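Local coordinates for protein beta-L-arabinobiosidase (Bacteroides thetaiotaomicron, PDB 5MQR) that probably hydrolyses glycosidic linkages of plant pectin, releasing arabinose-containing units, with a sialidase-like activity also assigned to its family, at residues A[708-712]-A[746-751]. Residues are numbered along the deposited sequence; the frame is centred on the assembly and turned at random.
Sequences IACAI and KMDKFS
Cys-710 lies on one face of the Phe-750 ring. Its CB sits 3.7 Å from the ring centroid and 14° off the normal, a CH-pi contact over the face. With SG anti to the backbone N (chi1 177°), the sulfur reaches the same ring obliquely, 4.6 Å from the centroid. Phe-750 turns CG anti to its own carbonyl carbon (chi1 -65°), and this brings the inner end of the ring against the backbone, CG lying 3.5 Å from Cys-710 CA. At the outer end, Phe-750 CE2 meets Ile-708 CG2 at 3.9 Å. A bound HEPES buffer molecule also lies close to the Phe-750 side chain. The contact joins two loops within the MGH1-like glycoside hydrolase part, one leading into helix 712-719 through a type I turn over Ala-709 to Ile-712, the other a 3-10 turn ahead of helix 754-765. Losing the ring to an alanine here is likely to leave Cys-710 CB and Ile-708 CG2 without their aromatic partner and open a gap between the two segments. Beside the ring, Ala-709 CB packs 4.1 Å from Met-747 CA, while the selenomethionine Met-747 extends its CE to Ile-712 CD1; Trp-735 of helix 726-737 touches all three side chains. No direct hydrogen bond links 708-712 to 746-751; water molecules bridge their backbones. One molecule, in the ring plane at the edge of Phe-750, accepts from Ala-709 N and donates to Lys-746 O; another donates to both Cys-710 O and Ser-751 O, 2.8 Å from each. Ser-751 OG is hydrogen-bonded to Asp-803 OD1 and Gln-798 NE2.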
loop_
_atom_site.group_PDB
_atom_site.type_symbol
_atom_site.label_atom_id
_atom_site.label_comp_id
_atom_site.label_asym_id
_atom_site.label_seq_id
_atom_site.Cartn_x
_atom_site.Cartn_y
_atom_site.Cartn_z
ATOM N N ILE A 708 -24.947 -34.560 6.263
ATOM C CA ILE A 708 -24.650 -35.428 5.144
ATOM C C ILE A 708 -23.124 -35.403 4.899
ATOM O O ILE A 708 -22.526 -34.337 4.775
ATOM C CB ILE A 708 -25.411 -34.943 3.906
ATOM C CG1 ILE A 708 -26.918 -35.074 4.129
ATOM C CG2 ILE A 708 -24.973 -35.703 2.661
ATOM C CD1 ILE A 708 -27.770 -34.316 3.138
ATOM N N ALA A 709 -22.513 -36.583 4.797
ATOM C CA ALA A 709 -21.047 -36.712 4.780
ATOM C C ALA A 709 -20.358 -36.504 3.442
ATOM O O ALA A 709 -19.134 -36.430 3.379
ATOM C CB ALA A 709 -20.651 -38.076 5.300
ATOM N N CYS A 710 -21.139 -36.481 2.383
ATOM C CA CYS A 710 -20.623 -36.503 1.015
ATOM C C CYS A 710 -19.520 -35.485 0.747
ATOM O O CYS A 710 -18.464 -35.853 0.219
ATOM C CB CYS A 710 -21.787 -36.282 0.035
ATOM S SG CYS A 710 -21.240 -36.200 -1.668
ATOM N N ALA A 711 -19.766 -34.230 1.139
ATOM C CA ALA A 711 -18.869 -33.094 0.836
ATOM C C ALA A 711 -18.026 -32.559 2.020
ATOM O O ALA A 711 -17.536 -31.421 1.973
ATOM C CB ALA A 711 -19.687 -31.953 0.225
ATOM N N ILE A 712 -17.818 -33.369 3.056
ATOM C CA ILE A 712 -17.025 -32.924 4.220
ATOM C C ILE A 712 -15.645 -32.402 3.809
ATOM O O ILE A 712 -15.183 -31.394 4.341
ATOM C CB ILE A 712 -16.863 -34.023 5.295
ATOM C CG1 ILE A 712 -18.237 -34.403 5.889
ATOM C CG2 ILE A 712 -15.951 -33.513 6.405
ATOM C CD1 ILE A 712 -18.214 -35.620 6.774
ATOM N N LYS A 746 -23.546 -42.400 9.630
ATOM C CA LYS A 746 -23.670 -42.270 8.168
ATOM C C LYS A 746 -22.451 -41.703 7.457
ATOM O O LYS A 746 -22.506 -41.435 6.265
ATOM C CB LYS A 746 -24.945 -41.514 7.798
ATOM C CG LYS A 746 -26.163 -42.284 8.277
ATOM C CD LYS A 746 -27.461 -41.628 7.875
ATOM C CE LYS A 746 -28.628 -42.448 8.400
ATOM N NZ LYS A 746 -29.912 -41.893 7.898
HETATM N N MSE A 747 -21.328 -41.597 8.153
HETATM C CA MSE A 747 -20.025 -41.466 7.475
HETATM C C MSE A 747 -19.752 -42.661 6.573
HETATM O O MSE A 747 -19.050 -42.532 5.566
HETATM C CB MSE A 747 -18.886 -41.293 8.486
HETATM C CG MSE A 747 -19.006 -39.937 9.165
HETATM SE SE MSE A 747 -17.436 -39.450 10.236
HETATM C CE MSE A 747 -16.405 -38.928 8.648
ATOM N N ASP A 748 -20.306 -43.829 6.907
ATOM C CA ASP A 748 -20.154 -44.987 6.048
ATOM C C ASP A 748 -20.939 -44.889 4.712
ATOM O O ASP A 748 -20.779 -45.752 3.874
ATOM C CB ASP A 748 -20.382 -46.323 6.825
ATOM C CG ASP A 748 -21.843 -46.580 7.233
ATOM O OD1 ASP A 748 -22.790 -45.879 6.799
ATOM O OD2 ASP A 748 -22.044 -47.525 8.025
ATOM N N LYS A 749 -21.750 -43.848 4.509
ATOM C CA LYS A 749 -22.558 -43.719 3.301
ATOM C C LYS A 749 -21.862 -42.971 2.171
ATOM O O LYS A 749 -22.361 -42.979 1.059
ATOM C CB LYS A 749 -23.907 -43.031 3.608
ATOM C CG LYS A 749 -24.818 -43.780 4.583
ATOM C CD LYS A 749 -25.295 -45.098 4.002
ATOM C CE LYS A 749 -26.265 -45.798 4.941
ATOM N NZ LYS A 749 -26.319 -47.252 4.604
ATOM N N PHE A 750 -20.736 -42.317 2.454
ATOM C CA PHE A 750 -20.012 -41.579 1.430
ATOM C C PHE A 750 -18.504 -41.718 1.557
ATOM O O PHE A 750 -17.954 -41.713 2.673
ATOM C CB PHE A 750 -20.395 -40.095 1.454
ATOM C CG PHE A 750 -21.827 -39.833 1.086
ATOM C CD1 PHE A 750 -22.226 -39.841 -0.246
ATOM C CD2 PHE A 750 -22.782 -39.617 2.063
ATOM C CE1 PHE A 750 -23.555 -39.621 -0.599
ATOM C CE2 PHE A 750 -24.106 -39.386 1.718
ATOM C CZ PHE A 750 -24.496 -39.394 0.389
ATOM N N SER A 751 -17.850 -41.844 0.401
ATOM C CA SER A 751 -16.411 -41.873 0.325
ATOM C C SER A 751 -15.838 -40.659 1.043
ATOM O O SER A 751 -16.495 -39.617 1.167
ATOM C CB SER A 751 -15.938 -41.870 -1.129
ATOM O OG SER A 751 -16.469 -42.960 -1.862
HETATM O O HOH W 1 -23.964 -39.085 5.301
HETATM O O HOH W 2 -16.842 -37.759 3.801
HETATM O O HOH W 3 -17.665 -38.229 -0.985
#